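Putative Fe-S biosynthesis protein (PDB 2P2E) is of unproven function but probably takes part in the biosynthesis of iron-sulphur clusters. Local coordinates at residues A[64-69]-A[80-85]. Residues are numbered along the deposited sequence; the frame is centred on the assembly and turned at random.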
loop_
_atom_site.group_PDB
_atom_site.type_symbol
_atom_site.label_atom_id
_atom_site.label_comp_id
_atom_site.label_asym_id
_atom_site.label_seq_id
_atom_site.Cartn_x
_atom_site.Cartn_y
_atom_site.Cartn_z
ATOM N N TYR A 64 -2.303 6.251 -9.631
ATOM C CA TYR A 64 -2.186 6.459 -8.191
ATOM C C TYR A 64 -2.017 7.952 -8.030
ATOM O O TYR A 64 -0.938 8.445 -7.736
ATOM C CB TYR A 64 -0.975 5.699 -7.689
ATOM C CG TYR A 64 -1.152 4.239 -7.942
ATOM C CD1 TYR A 64 -1.826 3.448 -7.029
ATOM C CD2 TYR A 64 -0.774 3.671 -9.158
ATOM C CE1 TYR A 64 -2.130 2.125 -7.308
ATOM C CE2 TYR A 64 -1.078 2.343 -9.453
ATOM C CZ TYR A 64 -1.763 1.580 -8.516
ATOM O OH TYR A 64 -2.105 0.278 -8.774
ATOM N N ASN A 65 -3.127 8.647 -8.233
ATOM C CA ASN A 65 -3.198 10.095 -8.227
ATOM C C ASN A 65 -3.427 10.793 -6.905
ATOM O O ASN A 65 -3.513 12.014 -6.868
ATOM C CB ASN A 65 -4.298 10.514 -9.187
ATOM C CG ASN A 65 -5.640 9.932 -8.798
ATOM O OD1 ASN A 65 -5.716 8.819 -8.281
ATOM N ND2 ASN A 65 -6.704 10.678 -9.049
ATOM N N GLU A 66 -3.561 10.041 -5.824
ATOM C CA GLU A 66 -3.760 10.679 -4.536
ATOM C C GLU A 66 -2.753 10.195 -3.510
ATOM O O GLU A 66 -2.141 9.136 -3.667
ATOM C CB GLU A 66 -5.195 10.485 -4.053
ATOM C CG GLU A 66 -6.136 11.521 -4.660
ATOM C CD GLU A 66 -7.572 11.394 -4.176
ATOM O OE1 GLU A 66 -7.786 11.278 -2.947
ATOM O OE2 GLU A 66 -8.490 11.427 -5.029
ATOM N N VAL A 67 -2.565 10.982 -2.462
ATOM C CA VAL A 67 -1.588 10.635 -1.456
ATOM C C VAL A 67 -2.131 10.459 -0.064
ATOM O O VAL A 67 -3.115 11.082 0.327
ATOM C CB VAL A 67 -0.490 11.699 -1.358
ATOM C CG1 VAL A 67 0.635 11.189 -0.463
ATOM C CG2 VAL A 67 0.030 12.054 -2.743
ATOM N N ILE A 68 -1.450 9.596 0.677
ATOM C CA ILE A 68 -1.774 9.305 2.059
ATOM C C ILE A 68 -0.524 9.683 2.835
ATOM O O ILE A 68 0.569 9.242 2.489
ATOM C CB ILE A 68 -2.046 7.804 2.258
ATOM C CG1 ILE A 68 -3.275 7.402 1.452
ATOM C CG2 ILE A 68 -2.257 7.489 3.738
ATOM C CD1 ILE A 68 -3.509 5.932 1.409
ATOM N N ASP A 69 -0.673 10.521 3.858
ATOM C CA ASP A 69 0.468 10.925 4.674
ATOM C C ASP A 69 0.727 9.827 5.694
ATOM O O ASP A 69 -0.206 9.218 6.189
ATOM C CB ASP A 69 0.182 12.220 5.430
ATOM C CG ASP A 69 -0.130 13.380 4.514
ATOM O OD1 ASP A 69 0.716 13.703 3.648
ATOM O OD2 ASP A 69 -1.224 13.971 4.670
ATOM N N TYR A 80 -10.319 6.855 -6.712
ATOM C CA TYR A 80 -11.556 6.128 -6.457
ATOM C C TYR A 80 -11.552 5.127 -5.314
ATOM O O TYR A 80 -12.526 5.035 -4.586
ATOM C CB TYR A 80 -12.020 5.424 -7.732
ATOM C CG TYR A 80 -11.141 4.286 -8.189
ATOM C CD1 TYR A 80 -11.414 2.977 -7.810
ATOM C CD2 TYR A 80 -10.063 4.512 -9.040
ATOM C CE1 TYR A 80 -10.642 1.915 -8.272
ATOM C CE2 TYR A 80 -9.283 3.456 -9.513
ATOM C CZ TYR A 80 -9.583 2.161 -9.126
ATOM O OH TYR A 80 -8.839 1.112 -9.620
ATOM N N SER A 81 -10.478 4.372 -5.148
ATOM C CA SER A 81 -10.448 3.384 -4.075
ATOM C C SER A 81 -10.577 4.027 -2.704
ATOM O O SER A 81 -10.713 3.343 -1.695
ATOM C CB SER A 81 -9.170 2.539 -4.152
ATOM O OG SER A 81 -8.020 3.352 -4.240
ATOM N N LYS A 82 -10.550 5.350 -2.680
ATOM C CA LYS A 82 -10.668 6.107 -1.441
ATOM C C LYS A 82 -11.953 5.706 -0.732
ATOM O O LYS A 82 -12.045 5.776 0.496
ATOM C CB LYS A 82 -10.698 7.599 -1.770
ATOM C CG LYS A 82 -10.595 8.535 -0.594
ATOM C CD LYS A 82 -10.507 9.981 -1.101
ATOM C CE LYS A 82 -10.308 10.990 0.040
ATOM N NZ LYS A 82 -10.216 12.400 -0.472
HETATM N N MSE A 83 -12.939 5.278 -1.519
HETATM C CA MSE A 83 -14.235 4.882 -0.981
HETATM C C MSE A 83 -14.149 3.598 -0.169
HETATM O O MSE A 83 -15.054 3.281 0.611
HETATM C CB MSE A 83 -15.254 4.711 -2.114
HETATM C CG MSE A 83 -15.023 3.511 -3.021
HETATM SE SE MSE A 83 -16.404 3.362 -4.416
HETATM C CE MSE A 83 -17.977 3.256 -3.254
ATOM N N TYR A 84 -13.056 2.864 -0.345
ATOM C CA TYR A 84 -12.877 1.616 0.377
ATOM C C TYR A 84 -11.961 1.778 1.576
ATOM O O TYR A 84 -11.682 0.819 2.294
ATOM C CB TYR A 84 -12.318 0.549 -0.553
ATOM C CG TYR A 84 -13.274 0.180 -1.640
ATOM C CD1 TYR A 84 -14.558 -0.258 -1.338
ATOM C CD2 TYR A 84 -12.909 0.281 -2.975
ATOM C CE1 TYR A 84 -15.459 -0.584 -2.343
ATOM C CE2 TYR A 84 -13.806 -0.047 -3.990
ATOM C CZ TYR A 84 -15.078 -0.475 -3.669
ATOM O OH TYR A 84 -15.980 -0.762 -4.669
HETATM N N MSE A 85 -11.509 3.001 1.805
HETATM C CA MSE A 85 -10.608 3.247 2.909
HETATM C C MSE A 85 -11.253 3.963 4.080
HETATM O O MSE A 85 -12.449 4.225 4.094
HETATM C CB MSE A 85 -9.398 4.036 2.405
HETATM C CG MSE A 85 -8.644 3.341 1.283
HETATM SE SE MSE A 85 -7.310 4.503 0.463
HETATM C CE MSE A 85 -6.713 3.320 -0.972
#
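E66 and K82 meet through a single carboxylate oxygen: OE1 of E66 lies 3.5 Å from CD of K82 and 3.6 Å from NZ of K82, a long salt bridge in which the acid rests against the lysine's aliphatic end as well as its charge. The two side chains cross at about a right angle. K82 is fully extended, CG anti to its backbone N (chi1 -171°), which carries the ammonium group out to the glutamate although the CA atoms of E66 and K82 are 8.8 Å apart. A second, apolar touch is made by CD1 of I68 and SE of selenomethionine M85, at 4.2 Å; the two side chains cross at a slant, the extended M85 chain bringing its selenium to the delta methyl of I68. Behind the first shell, three successive backbone bonds hold the 3-10 segment 80-84: M83 N to Y80 O, Y84 N to S81 O and M85 N to K82 O. A classic beta bulge sets N65 and E66 together opposite Y77, and N65 OD1 accepts a hydrogen bond from G79 N. Strand 75-77 pairs with strand 66-70, and its Y77 touches I68, K82 and M85; the 3-10 turn follows that strand, while L28 of strand 24-30 packs against both I68 and M85.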